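PDB 5Z1V: AvrPib protein from Magnaporthe oryzae, which is a MAX effector of the rice blast fungus with avirulence function, probably acting inside rice, where its mature domain would be recognised by the matching resistance protein. Local coordinates for residues G32-F37 against T45-D50. Numbering follows the deposited sequence. Where two conformers were deposited one is given.
Sequences GESREF and TVSVSD
Strands 33-39 and 42-48 form a beta hairpin in the MAX-effector fold, where two small antiparallel sheets pack together. Arg35 and Val46 are a hydrogen-bonded pair: Arg35 N donates to Val46 O at 2.9 Å, and Val46 N donates to Arg35 O at 2.8 Å. Val48 N reaches Glu33 O with an N-H...O angle of 165°. Beyond it the ladder frays, and Gly32 N makes a weak, bent bond to Val48 O.

One face of the hairpin is polar. In the non-hydrogen-bonded pair Ser34 and Ser47, the two OG atoms share a hydrogen bond of 2.6 Å, in which either may be the donor. Both hydroxyls lie anti to their carbonyl carbons (chi1 -56° and -53°), which turns them to each other. Beside them, Thr45 CG2 rests on Ser34 CB at 3.8 Å. The Glu36 chain bends at chi2, which turns CD back toward Thr45. Glu36 OE2 lies 3.0 Å from Thr45 OG1, a possible hydrogen bond.

The opposite face carries Val46 and Val48, with Arg35 and Glu33 on the more open edge strand. Phe37 CD2 lies 3.9 Å from Val46 CG2, and the two side chains cross obliquely. Val29 touches Phe37 and both valines, and Val15 touches both valines. Arg35 leads away from strand 42-48, and its NH1 bonds to Ser34 O. The hairpin thus sets hydroxyls and a carboxylate on one face, and seals the inner-strand valines against the other sheet on the other.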
ATOM      1  N   GLY A  32      -1.153   6.157   9.011  1.00 16.48           N
ATOM      2  CA  GLY A  32      -2.127   7.215   9.111  1.00 20.80           C
ATOM      3  C   GLY A  32      -2.258   8.071   7.881  1.00 20.91           C
ATOM      4  O   GLY A  32      -2.877   9.138   7.952  1.00 21.36           O
ATOM      5  N   GLU A  33      -1.715   7.636   6.746  1.00 16.95           N
ATOM      6  CA  GLU A  33      -1.700   8.495   5.564  1.00 15.19           C
ATOM      7  C   GLU A  33      -2.069   7.680   4.336  1.00 11.30           C
ATOM      8  O   GLU A  33      -2.166   6.449   4.390  1.00 13.41           O
ATOM      9  CB  GLU A  33      -0.336   9.164   5.357  1.00 19.11           C
ATOM     10  CG  GLU A  33      -0.049  10.289   6.365  1.00 24.12           C
ATOM     11  CD  GLU A  33       1.262  10.992   6.087  1.00 33.40           C
ATOM     12  OE1 GLU A  33       1.607  11.149   4.902  1.00 34.10           O
ATOM     13  OE2 GLU A  33       1.961  11.379   7.045  1.00 36.59           O
ATOM     14  N   SER A  34      -2.273   8.396   3.228  1.00 12.27           N
ATOM     15  CA  SER A  34      -2.621   7.816   1.926  1.00 11.62           C
ATOM     16  C   SER A  34      -1.694   8.385   0.866  1.00 13.04           C
ATOM     17  O   SER A  34      -1.318   9.555   0.924  1.00 14.41           O
ATOM     18  CB  SER A  34      -4.074   8.122   1.527  1.00 16.12           C
ATOM     19  OG  SER A  34      -4.992   7.681   2.512  1.00 17.04           O
ATOM     20  N   ARG A  35      -1.321   7.542  -0.095  1.00 10.87           N
ATOM     21  CA  ARG A  35      -0.473   7.949  -1.207  1.00 13.35           C
ATOM     22  C   ARG A  35      -1.025   7.377  -2.507  1.00 10.95           C
ATOM     23  O   ARG A  35      -1.624   6.309  -2.517  1.00 12.41           O
ATOM     24  CB  ARG A  35       0.976   7.490  -0.995  1.00 12.30           C
ATOM     25  CG  ARG A  35       1.679   8.188   0.159  1.00 17.20           C
ATOM     26  CD  ARG A  35       1.776   9.702  -0.064  1.00 18.96           C
ATOM     27  NE  ARG A  35       2.552  10.340   1.002  1.00 21.87           N
ATOM     28  CZ  ARG A  35       2.028  10.926   2.078  1.00 22.36           C
ATOM     29  NH1 ARG A  35       0.715  10.985   2.245  1.00 17.22           N
ATOM     30  NH2 ARG A  35       2.822  11.469   2.996  1.00 26.36           N
ATOM     31  N   GLU A  36      -0.801   8.095  -3.610  1.00 14.17           N
ATOM     32  CA  GLU A  36      -1.177   7.649  -4.953  1.00 13.52           C
ATOM     33  C   GLU A  36      -0.039   6.873  -5.613  1.00 11.28           C
ATOM     34  O   GLU A  36       1.126   7.259  -5.526  1.00 11.99           O
ATOM     35  CB  GLU A  36      -1.519   8.862  -5.825  1.00 18.50           C
ATOM     36  CG  GLU A  36      -2.404   8.589  -7.032  1.00 21.57           C
ATOM     37  CD  GLU A  36      -3.846   8.310  -6.642  1.00 22.91           C
ATOM     38  OE1 GLU A  36      -4.577   7.729  -7.468  1.00 25.05           O
ATOM     39  OE2 GLU A  36      -4.243   8.673  -5.510  1.00 21.26           O
ATOM     40  N   PHE A  37      -0.390   5.803  -6.315  1.00  9.44           N
ATOM     41  CA  PHE A  37       0.563   5.041  -7.107  1.00 10.40           C
ATOM     42  C   PHE A  37      -0.047   4.695  -8.448  1.00 11.98           C
ATOM     43  O   PHE A  37      -1.244   4.416  -8.546  1.00 12.99           O
ATOM     44  CB  PHE A  37       0.988   3.746  -6.404  1.00 12.70           C
ATOM     45  CG  PHE A  37       1.699   3.988  -5.133  1.00 12.44           C
ATOM     46  CD1 PHE A  37       3.062   4.181  -5.121  1.00 11.35           C
ATOM     47  CD2 PHE A  37       0.996   4.064  -3.947  1.00 10.75           C
ATOM     48  CE1 PHE A  37       3.727   4.456  -3.929  1.00 10.99           C
ATOM     49  CE2 PHE A  37       1.637   4.318  -2.766  1.00 14.69           C
ATOM     50  CZ  PHE A  37       3.016   4.518  -2.754  1.00 13.19           C
ATOM     51  N   THR A  45      -5.069   4.611  -4.838  1.00  8.13           N
ATOM     52  CA  THR A  45      -4.732   5.187  -3.538  1.00  9.46           C
ATOM     53  C   THR A  45      -4.447   4.043  -2.575  1.00  8.89           C
ATOM     54  O   THR A  45      -5.269   3.137  -2.440  1.00 12.12           O
ATOM     55  CB  THR A  45      -5.870   6.048  -2.980  1.00 13.84           C
ATOM     56  OG1 THR A  45      -6.251   7.043  -3.941  1.00 14.95           O
ATOM     57  CG2 THR A  45      -5.430   6.739  -1.697  1.00 13.62           C
ATOM     58  N   VAL A  46      -3.278   4.067  -1.931  1.00  9.52           N
ATOM     59  CA  VAL A  46      -2.926   3.120  -0.876  1.00  9.96           C
ATOM     60  C   VAL A  46      -2.906   3.874   0.446  1.00 10.91           C
ATOM     61  O   VAL A  46      -2.197   4.877   0.581  1.00 11.09           O
ATOM     62  CB  VAL A  46      -1.560   2.451  -1.127  1.00 10.80           C
ATOM     63  CG1 VAL A  46      -1.193   1.551   0.078  1.00 13.32           C
ATOM     64  CG2 VAL A  46      -1.595   1.654  -2.430  1.00 11.61           C
ATOM     65  N   SER A  47      -3.663   3.390   1.419  1.00 11.99           N
ATOM     66  CA  SER A  47      -3.757   4.036   2.721  1.00 10.83           C
ATOM     67  C   SER A  47      -3.251   3.086   3.792  1.00 12.25           C
ATOM     68  O   SER A  47      -3.484   1.882   3.709  1.00 11.18           O
ATOM     69  CB  SER A  47      -5.215   4.428   3.034  1.00 13.27           C
ATOM     70  OG  SER A  47      -5.766   5.202   1.986  1.00 21.23           O
ATOM     71  N   VAL A  48      -2.542   3.610   4.785  1.00 10.84           N
ATOM     72  CA  VAL A  48      -2.150   2.833   5.958  1.00 11.79           C
ATOM     73  C   VAL A  48      -2.806   3.472   7.174  1.00 10.83           C
ATOM     74  O   VAL A  48      -2.656   4.683   7.406  1.00 12.53           O
ATOM     75  CB  VAL A  48      -0.626   2.763   6.138  1.00 10.55           C
ATOM     76  CG1 VAL A  48      -0.293   1.920   7.358  1.00  9.78           C
ATOM     77  CG2 VAL A  48       0.027   2.171   4.879  1.00 11.53           C
ATOM     78  N   SER A  49      -3.573   2.669   7.918  1.00 10.84           N
ATOM     79  CA  SER A  49      -4.257   3.153   9.104  0.72 13.99           C
ATOM     80  C   SER A  49      -3.275   3.318  10.258  1.00 12.99           C
ATOM     81  O   SER A  49      -2.126   2.879  10.197  1.00 11.53           O
ATOM     82  CB  SER A  49      -5.380   2.193   9.499  0.72 11.04           C
ATOM     83  OG  SER A  49      -6.318   2.048   8.449  0.72 10.08           O
ATOM     84  N   ASP A  50      -3.758   3.947  11.338  1.00 11.69           N
ATOM     85  CA  ASP A  50      -2.970   4.092  12.560  1.00 15.27           C
ATOM     86  C   ASP A  50      -2.346   2.770  12.994  1.00 15.37           C
ATOM     87  O   ASP A  50      -1.209   2.736  13.480  1.00 15.20           O
ATOM     88  CB  ASP A  50      -3.844   4.620  13.703  1.00 14.97           C
ATOM     89  CG  ASP A  50      -4.132   6.111  13.616  1.00 18.06           C
ATOM     90  OD1 ASP A  50      -4.692   6.656  14.606  1.00 17.56           O
ATOM     91  OD2 ASP A  50      -3.808   6.734  12.583  1.00 24.72           O
TER